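Local atomic coordinates of twitching motility pilus retraction protein (Geobacter sulfurreducens PCA, PDB entry 5ZFQ), a protein that probably powers the retraction of type IVa pili by ATP hydrolysis, working as a hexameric motor. Residues A[344-353]-A[365-376]; A[259-267]-A[325-333]. All coordinates share one frame; numbering follows the deposited sequence.

Interaction 1: residues A[344-353]-A[365-376]; sequences MNQSLFSLLQ and RSSDPDELKQML
The F349 ring meets L376 and M375: CA of L376 lies in the ring plane at the edge, and CD2 of L376 comes obliquely to CD1 of F349 at 3.5 Å. One face of the ring carries NE2 of Q353 from its own helix, offset toward the rim. A chi1 of 172° turns the F349 ring beside the carbonyl carbon, its CD1 and CE1 set against M375 and L376; CB of F349 touches CE of M375 at 3.7 Å. At the far end, M344 crosses R365 at about a right angle, its CG and SD over one face of the guanidinium. Between these ends L372 is a knob among N345, L348, F349 and L352, and the axes of segments 344-353 and 369-376 cross at -46° at the margin of the RecA-like core, where M344 and L348 reach strands 303-310 and 286-296. N345 pins the loop before the second helix with both ends of its amide. OD1 accepts from OG of S366 at 2.7 Å, in the carbonyl plane on a lone pair; ND2 donates to O of D368 at 3.1 Å, 37° above that carbonyl plane. The same D368 oxygen also takes N of L372. Bonds at both OD1 and ND2 probably hold the amide in one rotation, while side-chain OD1 of D368 N-caps the helix through a weak bond from N of E371. ND2 of N345 also bonds weakly to OE2 of E371, whose stronger partner is Y329 OH.

Interaction 2: residues A[259-267]-A[325-333]; sequences AVQTINRIV and IHQIYSQMQ
I325 lies against I263 and N264 of helix 259-268, the helix that follows strand 249-254 in the mixed, mostly parallel sheet of the RecA-like ATPase domain. The short, weakly bonded helix 328-333 runs roughly antiparallel to it, the two segment axes being 147° apart. The contact across them is apolar. I325 covers the most surface: CD1 lies 3.7 Å from CG2 of I263 and 3.4 Å from OD1 of N264, whose amide it slides past in the opposite direction. With CG1 of I325 anti to the carbonyl carbon (chi1 -69°), CD1 is carried toward V267, while the CG2 branch faces CG1 of V260 at 4.0 Å. An alanine here would remove CG1, CG2 and CD1, and would probably open a gap beside I263 while leaving the N264 side chain without the methyls that flank it. At H326 CB points away from helix 259-268 and CA does the touching, 4.0 Å from CG1 of V260. I328 then reaches I263 tip to tip, CD1 to CD1 at 3.5 Å, and I320 of helix 314-321 touches both isoleucines. Y329 contributes its CB, 4.1 Å from CG2 of V260, while its OH is hydrogen-bonded outside these segments, to OE2 of E371. The last side chain in this row is M332, which also packs on M310 of strand 303-310; its SD stops 4.0 Å from CB of A259.

Interactions 1 and 2 are consecutive along the chain, their centres about 18 Å apart, and two probable hydrogen bonds join them directly. NE2 of Q346 meets O of Q333 at 2.7 Å, tying helix 344-353 to the end of helix 328-333, and OE2 of E371 meets OH of Y329 at 2.9 Å. E308 of strand 303-310 adds a third link, since one carboxylate oxygen accepts from M344 N and the other from A259 N. Both contacts border a second subunit, through R365 packing on F284 of that subunit and R265 bonding to its Q277. R365 also lies near, without touching, the probable nucleotide-binding P-loop.

Interaction 1: residues A[344-353]-A[365-376]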
loop_
_atom_site.group_PDB
_atom_site.type_symbol
_atom_site.label_atom_id
_atom_site.label_comp_id
_atom_site.label_asym_id
_atom_site.label_seq_id
_atom_site.Cartn_x
_atom_site.Cartn_y
_atom_site.Cartn_z
ATOM N N MET A 344 -32.383 -16.386 20.016
ATOM C CA MET A 344 -31.599 -17.606 20.061
ATOM C C MET A 344 -31.886 -18.355 21.360
ATOM O O MET A 344 -32.086 -19.566 21.339
ATOM C CB MET A 344 -30.103 -17.301 19.929
ATOM C CG MET A 344 -29.240 -18.544 19.930
ATOM S SD MET A 344 -29.709 -19.689 18.589
ATOM C CE MET A 344 -29.302 -18.731 17.133
ATOM N N ASN A 345 -31.936 -17.637 22.480
ATOM C CA ASN A 345 -32.271 -18.274 23.750
ATOM C C ASN A 345 -33.674 -18.888 23.717
ATOM O O ASN A 345 -33.860 -20.008 24.196
ATOM C CB ASN A 345 -32.143 -17.295 24.932
ATOM C CG ASN A 345 -30.769 -17.371 25.615
ATOM O OD1 ASN A 345 -29.988 -18.301 25.371
ATOM N ND2 ASN A 345 -30.467 -16.388 26.459
ATOM N N GLN A 346 -34.655 -18.189 23.145
ATOM C CA GLN A 346 -36.000 -18.755 23.039
ATOM C C GLN A 346 -35.970 -20.016 22.193
ATOM O O GLN A 346 -36.559 -21.019 22.567
ATOM C CB GLN A 346 -36.992 -17.740 22.465
ATOM C CG GLN A 346 -37.400 -16.691 23.486
ATOM C CD GLN A 346 -38.235 -15.562 22.903
ATOM O OE1 GLN A 346 -38.072 -15.190 21.738
ATOM N NE2 GLN A 346 -39.116 -14.991 23.723
ATOM N N SER A 347 -35.254 -19.970 21.071
ATOM C CA SER A 347 -35.102 -21.128 20.191
ATOM C C SER A 347 -34.442 -22.293 20.920
ATOM O O SER A 347 -34.940 -23.423 20.862
ATOM C CB SER A 347 -34.278 -20.768 18.943
ATOM O OG SER A 347 -34.241 -21.847 18.018
ATOM N N LEU A 348 -33.315 -22.022 21.585
ATOM C CA LEU A 348 -32.630 -23.052 22.376
ATOM C C LEU A 348 -33.583 -23.672 23.409
ATOM O O LEU A 348 -33.635 -24.896 23.576
ATOM C CB LEU A 348 -31.397 -22.475 23.081
ATOM C CG LEU A 348 -30.164 -22.216 22.222
ATOM C CD1 LEU A 348 -29.108 -21.391 22.972
ATOM C CD2 LEU A 348 -29.597 -23.522 21.769
ATOM N N PHE A 349 -34.339 -22.808 24.084
ATOM C CA PHE A 349 -35.283 -23.235 25.106
ATOM C C PHE A 349 -36.321 -24.176 24.504
ATOM O O PHE A 349 -36.799 -25.106 25.158
ATOM C CB PHE A 349 -35.953 -22.011 25.748
ATOM C CG PHE A 349 -37.076 -22.350 26.677
ATOM C CD1 PHE A 349 -36.822 -22.661 28.012
ATOM C CD2 PHE A 349 -38.397 -22.355 26.224
ATOM C CE1 PHE A 349 -37.862 -22.974 28.887
ATOM C CE2 PHE A 349 -39.439 -22.670 27.088
ATOM C CZ PHE A 349 -39.169 -22.975 28.427
ATOM N N SER A 350 -36.655 -23.925 23.244
ATOM C CA SER A 350 -37.661 -24.694 22.544
ATOM C C SER A 350 -37.092 -26.068 22.178
ATOM O O SER A 350 -37.761 -27.099 22.324
ATOM C CB SER A 350 -38.133 -23.927 21.302
ATOM O OG SER A 350 -39.173 -24.611 20.631
ATOM N N LEU A 351 -35.846 -26.077 21.713
ATOM C CA LEU A 351 -35.179 -27.332 21.377
ATOM C C LEU A 351 -35.020 -28.234 22.602
ATOM O O LEU A 351 -35.121 -29.459 22.493
ATOM C CB LEU A 351 -33.818 -27.062 20.730
ATOM C CG LEU A 351 -33.982 -26.488 19.319
ATOM C CD1 LEU A 351 -32.654 -26.004 18.732
ATOM C CD2 LEU A 351 -34.665 -27.528 18.414
ATOM N N LEU A 352 -34.794 -27.626 23.763
ATOM C CA LEU A 352 -34.674 -28.370 25.012
ATOM C C LEU A 352 -35.999 -29.011 25.472
ATOM O O LEU A 352 -35.999 -30.160 25.916
ATOM C CB LEU A 352 -34.120 -27.456 26.108
ATOM C CG LEU A 352 -32.629 -27.171 25.952
ATOM C CD1 LEU A 352 -32.180 -26.079 26.920
ATOM C CD2 LEU A 352 -31.824 -28.461 26.154
ATOM N N GLN A 353 -37.111 -28.280 25.367
ATOM C CA GLN A 353 -38.434 -28.823 25.709
ATOM C C GLN A 353 -38.738 -30.080 24.913
ATOM O O GLN A 353 -39.271 -31.062 25.448
ATOM C CB GLN A 353 -39.549 -27.796 25.455
ATOM C CG GLN A 353 -39.486 -26.556 26.311
ATOM C CD GLN A 353 -39.143 -26.873 27.752
ATOM O OE1 GLN A 353 -39.740 -27.764 28.363
ATOM N NE2 GLN A 353 -38.167 -26.151 28.303
ATOM N N ARG A 365 -23.773 -22.776 23.672
ATOM C CA ARG A 365 -24.117 -21.944 22.535
ATOM C C ARG A 365 -24.750 -20.654 22.986
ATOM O O ARG A 365 -24.704 -19.652 22.276
ATOM C CB ARG A 365 -25.063 -22.699 21.597
ATOM C CG ARG A 365 -25.510 -21.895 20.401
ATOM C CD ARG A 365 -24.327 -21.232 19.658
ATOM N NE ARG A 365 -24.815 -20.422 18.542
ATOM C CZ ARG A 365 -25.321 -19.193 18.667
ATOM N NH1 ARG A 365 -25.389 -18.599 19.866
ATOM N NH2 ARG A 365 -25.750 -18.552 17.583
ATOM N N SER A 366 -25.349 -20.677 24.165
ATOM C CA SER A 366 -26.062 -19.515 24.678
ATOM C C SER A 366 -25.145 -18.302 24.847
ATOM O O SER A 366 -24.075 -18.389 25.452
ATOM C CB SER A 366 -26.731 -19.856 26.014
ATOM O OG SER A 366 -27.555 -18.797 26.452
ATOM N N SER A 367 -25.567 -17.176 24.289
ATOM C CA SER A 367 -24.861 -15.928 24.498
ATOM C C SER A 367 -25.317 -15.273 25.800
ATOM O O SER A 367 -24.711 -14.288 26.241
ATOM C CB SER A 367 -25.074 -14.982 23.325
ATOM O OG SER A 367 -26.442 -14.966 22.960
ATOM N N ASP A 368 -26.387 -15.812 26.403
ATOM C CA ASP A 368 -26.764 -15.475 27.784
ATOM C C ASP A 368 -27.292 -16.697 28.573
ATOM O O ASP A 368 -28.516 -16.861 28.771
ATOM C CB ASP A 368 -27.798 -14.339 27.823
ATOM C CG ASP A 368 -28.025 -13.803 29.247
ATOM O OD1 ASP A 368 -27.354 -14.262 30.219
ATOM O OD2 ASP A 368 -28.861 -12.889 29.389
ATOM N N PRO A 369 -26.357 -17.544 29.041
ATOM C CA PRO A 369 -26.583 -18.713 29.906
ATOM C C PRO A 369 -27.533 -18.418 31.090
ATOM O O PRO A 369 -28.518 -19.141 31.264
ATOM C CB PRO A 369 -25.170 -19.053 30.402
ATOM C CG PRO A 369 -24.287 -18.605 29.362
ATOM C CD PRO A 369 -24.955 -17.468 28.596
ATOM N N ASP A 370 -27.254 -17.370 31.872
ATOM C CA ASP A 370 -28.116 -16.987 33.005
ATOM C C ASP A 370 -29.581 -16.787 32.590
ATOM O O ASP A 370 -30.491 -17.264 33.267
ATOM C CB ASP A 370 -27.599 -15.708 33.674
ATOM C CG ASP A 370 -26.330 -15.934 34.482
ATOM O OD1 ASP A 370 -26.120 -17.059 34.987
ATOM O OD2 ASP A 370 -25.527 -14.984 34.598
ATOM N N GLU A 371 -29.813 -16.083 31.482
ATOM C CA GLU A 371 -31.172 -15.918 30.960
ATOM C C GLU A 371 -31.833 -17.262 30.661
ATOM O O GLU A 371 -32.963 -17.508 31.089
ATOM C CB GLU A 371 -31.178 -15.050 29.704
ATOM C CG GLU A 371 -32.515 -15.068 28.974
ATOM C CD GLU A 371 -32.658 -13.946 27.955
ATOM O OE1 GLU A 371 -32.462 -12.768 28.338
ATOM O OE2 GLU A 371 -32.962 -14.237 26.772
ATOM N N LEU A 372 -31.118 -18.132 29.949
ATOM C CA LEU A 372 -31.644 -19.456 29.604
ATOM C C LEU A 372 -31.971 -20.294 30.848
ATOM O O LEU A 372 -33.042 -20.887 30.911
ATOM C CB LEU A 372 -30.665 -20.216 28.697
ATOM C CG LEU A 372 -31.229 -21.481 28.028
ATOM C CD1 LEU A 372 -32.473 -21.129 27.211
ATOM C CD2 LEU A 372 -30.207 -22.256 27.180
ATOM N N LYS A 373 -31.084 -20.356 31.844
ATOM C CA LYS A 373 -31.490 -20.977 33.124
ATOM C C LYS A 373 -32.774 -20.361 33.689
ATOM O O LYS A 373 -33.691 -21.090 34.101
ATOM C CB LYS A 373 -30.395 -20.904 34.199
ATOM C CG LYS A 373 -29.011 -21.115 33.702
ATOM C CD LYS A 373 -28.534 -22.400 34.404
ATOM C CE LYS A 373 -27.473 -23.149 33.701
ATOM N NZ LYS A 373 -27.977 -24.388 32.915
ATOM N N GLN A 374 -32.847 -19.031 33.681
ATOM C CA GLN A 374 -34.014 -18.340 34.220
ATOM C C GLN A 374 -35.310 -18.800 33.523
ATOM O O GLN A 374 -36.331 -19.074 34.182
ATOM C CB GLN A 374 -33.828 -16.821 34.096
ATOM C CG GLN A 374 -34.434 -15.980 35.242
ATOM C CD GLN A 374 -34.023 -16.474 36.632
ATOM O OE1 GLN A 374 -32.855 -16.380 37.031
ATOM N NE2 GLN A 374 -34.987 -17.018 37.369
ATOM N N MET A 375 -35.244 -18.907 32.194
ATOM C CA MET A 375 -36.361 -19.417 31.399
ATOM C C MET A 375 -36.682 -20.864 31.736
ATOM O O MET A 375 -37.848 -21.252 31.802
ATOM C CB MET A 375 -36.063 -19.298 29.905
ATOM C CG MET A 375 -36.012 -17.868 29.393
ATOM S SD MET A 375 -35.236 -17.741 27.772
ATOM C CE MET A 375 -36.458 -18.512 26.713
ATOM N N LEU A 376 -35.644 -21.664 31.947
ATOM C CA LEU A 376 -35.851 -23.080 32.167
ATOM C C LEU A 376 -36.493 -23.314 33.532
ATOM O O LEU A 376 -37.227 -24.293 33.722
ATOM C CB LEU A 376 -34.529 -23.833 32.029
ATOM C CG LEU A 376 -34.045 -23.968 30.580
ATOM C CD1 LEU A 376 -32.560 -24.323 30.535
ATOM C CD2 LEU A 376 -34.886 -24.996 29.836
#

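Interaction 2: residues A[259-267]-A[325-333]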
loop_
_atom_site.group_PDB
_atom_site.type_symbol
_atom_site.label_atom_id
_atom_site.label_comp_id
_atom_site.label_asym_id
_atom_site.label_seq_id
_atom_site.Cartn_x
_atom_site.Cartn_y
_atom_site.Cartn_z
ATOM N N ALA A 259 -28.940 -11.144 15.596
ATOM C CA ALA A 259 -29.489 -9.984 14.911
ATOM C C ALA A 259 -28.722 -8.725 15.283
ATOM O O ALA A 259 -28.312 -7.952 14.409
ATOM C CB ALA A 259 -30.952 -9.823 15.253
ATOM N N VAL A 260 -28.540 -8.528 16.588
ATOM C CA VAL A 260 -27.797 -7.393 17.123
ATOM C C VAL A 260 -26.353 -7.372 16.608
ATOM O O VAL A 260 -25.830 -6.340 16.190
ATOM C CB VAL A 260 -27.793 -7.414 18.688
ATOM C CG1 VAL A 260 -26.902 -6.308 19.251
ATOM C CG2 VAL A 260 -29.218 -7.311 19.228
ATOM N N GLN A 261 -25.708 -8.527 16.644
ATOM C CA GLN A 261 -24.347 -8.639 16.146
ATOM C C GLN A 261 -24.288 -8.369 14.643
ATOM O O GLN A 261 -23.339 -7.756 14.157
ATOM C CB GLN A 261 -23.815 -10.017 16.481
ATOM C CG GLN A 261 -22.379 -10.249 16.202
ATOM C CD GLN A 261 -22.007 -11.685 16.505
ATOM O OE1 GLN A 261 -21.917 -12.503 15.587
ATOM N NE2 GLN A 261 -21.797 -12.008 17.791
ATOM N N THR A 262 -25.328 -8.798 13.924
ATOM C CA THR A 262 -25.436 -8.583 12.481
ATOM C C THR A 262 -25.572 -7.103 12.118
ATOM O O THR A 262 -24.876 -6.604 11.227
ATOM C CB THR A 262 -26.645 -9.324 11.881
ATOM O OG1 THR A 262 -26.433 -10.742 11.949
ATOM C CG2 THR A 262 -26.869 -8.891 10.425
ATOM N N ILE A 263 -26.479 -6.412 12.805
ATOM C CA ILE A 263 -26.739 -5.002 12.526
ATOM C C ILE A 263 -25.511 -4.144 12.847
ATOM O O ILE A 263 -25.147 -3.258 12.068
ATOM C CB ILE A 263 -27.978 -4.508 13.317
ATOM C CG1 ILE A 263 -29.256 -5.087 12.695
ATOM C CG2 ILE A 263 -28.029 -2.978 13.374
ATOM C CD1 ILE A 263 -30.415 -5.189 13.657
ATOM N N ASN A 264 -24.848 -4.428 13.969
ATOM C CA ASN A 264 -23.638 -3.685 14.342
ATOM C C ASN A 264 -22.540 -3.845 13.303
ATOM O O ASN A 264 -21.874 -2.872 12.937
ATOM C CB ASN A 264 -23.124 -4.114 15.720
ATOM C CG ASN A 264 -23.856 -3.418 16.864
ATOM O OD1 ASN A 264 -24.178 -2.225 16.779
ATOM N ND2 ASN A 264 -24.114 -4.157 17.946
ATOM N N ARG A 265 -22.392 -5.072 12.811
ATOM C CA ARG A 265 -21.405 -5.384 11.775
ATOM C C ARG A 265 -21.652 -4.634 10.470
ATOM O O ARG A 265 -20.697 -4.230 9.810
ATOM C CB ARG A 265 -21.371 -6.887 11.499
ATOM C CG ARG A 265 -20.301 -7.326 10.501
ATOM C CD ARG A 265 -18.927 -7.013 10.990
ATOM N NE ARG A 265 -18.836 -7.314 12.409
ATOM C CZ ARG A 265 -18.681 -8.539 12.916
ATOM N NH1 ARG A 265 -18.578 -9.591 12.108
ATOM N NH2 ARG A 265 -18.622 -8.710 14.242
ATOM N N ILE A 266 -22.919 -4.459 10.092
ATOM C CA ILE A 266 -23.255 -3.686 8.893
ATOM C C ILE A 266 -22.745 -2.239 9.016
ATOM O O ILE A 266 -22.223 -1.661 8.063
ATOM C CB ILE A 266 -24.775 -3.658 8.634
ATOM C CG1 ILE A 266 -25.317 -5.067 8.413
ATOM C CG2 ILE A 266 -25.111 -2.744 7.466
ATOM C CD1 ILE A 266 -24.777 -5.720 7.192
ATOM N N VAL A 267 -22.882 -1.673 10.209
ATOM C CA VAL A 267 -22.573 -0.270 10.444
ATOM C C VAL A 267 -21.082 -0.051 10.640
ATOM O O VAL A 267 -20.484 0.830 10.026
ATOM C CB VAL A 267 -23.317 0.271 11.701
ATOM C CG1 VAL A 267 -22.979 1.728 11.934
ATOM C CG2 VAL A 267 -24.824 0.067 11.578
ATOM N N ILE A 325 -28.743 -0.000 19.237
ATOM C CA ILE A 325 -28.878 -1.326 18.635
ATOM C C ILE A 325 -28.946 -2.502 19.639
ATOM O O ILE A 325 -29.740 -3.428 19.468
ATOM C CB ILE A 325 -27.725 -1.533 17.607
ATOM C CG1 ILE A 325 -27.955 -0.603 16.408
ATOM C CG2 ILE A 325 -27.647 -2.976 17.126
ATOM C CD1 ILE A 325 -26.726 -0.342 15.550
ATOM N N HIS A 326 -28.125 -2.458 20.680
ATOM C CA HIS A 326 -28.179 -3.431 21.770
ATOM C C HIS A 326 -29.614 -3.660 22.277
ATOM O O HIS A 326 -30.026 -4.797 22.544
ATOM C CB HIS A 326 -27.279 -2.969 22.927
ATOM C CG HIS A 326 -27.567 -1.571 23.409
ATOM N ND1 HIS A 326 -27.599 -0.475 22.568
ATOM C CD2 HIS A 326 -27.833 -1.094 24.650
ATOM C CE1 HIS A 326 -27.873 0.612 23.268
ATOM N NE2 HIS A 326 -28.023 0.265 24.535
ATOM N N GLN A 327 -30.375 -2.570 22.379
ATOM C CA GLN A 327 -31.747 -2.602 22.885
ATOM C C GLN A 327 -32.751 -3.386 22.021
ATOM O O GLN A 327 -33.835 -3.733 22.493
ATOM C CB GLN A 327 -32.262 -1.175 23.063
ATOM C CG GLN A 327 -31.528 -0.368 24.120
ATOM C CD GLN A 327 -32.319 0.844 24.550
ATOM O OE1 GLN A 327 -33.522 0.929 24.304
ATOM N NE2 GLN A 327 -31.653 1.792 25.202
ATOM N N ILE A 328 -32.399 -3.649 20.767
ATOM C CA ILE A 328 -33.257 -4.412 19.877
ATOM C C ILE A 328 -33.644 -5.741 20.510
ATOM O O ILE A 328 -34.786 -6.195 20.392
ATOM C CB ILE A 328 -32.562 -4.654 18.505
ATOM C CG1 ILE A 328 -32.633 -3.391 17.640
ATOM C CG2 ILE A 328 -33.173 -5.838 17.750
ATOM C CD1 ILE A 328 -31.749 -3.453 16.407
ATOM N N TYR A 329 -32.688 -6.340 21.212
ATOM C CA TYR A 329 -32.850 -7.674 21.784
ATOM C C TYR A 329 -34.075 -7.779 22.697
ATOM O O TYR A 329 -34.745 -8.817 22.750
ATOM C CB TYR A 329 -31.585 -8.065 22.548
ATOM C CG TYR A 329 -31.591 -9.500 23.009
ATOM C CD1 TYR A 329 -31.366 -10.546 22.110
ATOM C CD2 TYR A 329 -31.828 -9.815 24.346
ATOM C CE1 TYR A 329 -31.376 -11.862 22.540
ATOM C CE2 TYR A 329 -31.836 -11.122 24.779
ATOM C CZ TYR A 329 -31.614 -12.143 23.879
ATOM O OH TYR A 329 -31.629 -13.442 24.334
ATOM N N SER A 330 -34.357 -6.688 23.401
ATOM C CA SER A 330 -35.549 -6.569 24.240
ATOM C C SER A 330 -36.851 -6.753 23.462
ATOM O O SER A 330 -37.749 -7.485 23.891
ATOM C CB SER A 330 -35.559 -5.209 24.933
ATOM O OG SER A 330 -36.816 -4.952 25.537
ATOM N N GLN A 331 -36.948 -6.081 22.319
ATOM C CA GLN A 331 -38.122 -6.190 21.465
ATOM C C GLN A 331 -38.302 -7.612 20.930
ATOM O O GLN A 331 -39.411 -8.037 20.618
ATOM C CB GLN A 331 -38.026 -5.191 20.315
ATOM C CG GLN A 331 -38.156 -3.766 20.777
ATOM C CD GLN A 331 -39.450 -3.526 21.554
ATOM O OE1 GLN A 331 -40.554 -3.724 21.024
ATOM N NE2 GLN A 331 -39.320 -3.104 22.822
ATOM N N MET A 332 -37.213 -8.359 20.844
ATOM C CA MET A 332 -37.299 -9.697 20.287
ATOM C C MET A 332 -37.832 -10.708 21.308
ATOM O O MET A 332 -38.388 -11.754 20.936
ATOM C CB MET A 332 -35.932 -10.123 19.761
ATOM C CG MET A 332 -35.268 -9.041 18.950
ATOM S SD MET A 332 -33.708 -9.511 18.202
ATOM C CE MET A 332 -33.909 -11.281 17.932
ATOM N N GLN A 333 -37.643 -10.408 22.578
ATOM C CA GLN A 333 -38.100 -11.272 23.646
ATOM C C GLN A 333 -39.609 -11.382 23.674
ATOM O O GLN A 333 -40.169 -12.459 23.808
ATOM C CB GLN A 333 -37.602 -10.729 24.962
ATOM C CG GLN A 333 -36.328 -11.364 25.461
ATOM C CD GLN A 333 -35.545 -10.424 26.332
ATOM O OE1 GLN A 333 -35.860 -9.260 26.417
ATOM N NE2 GLN A 333 -34.528 -10.927 26.987
#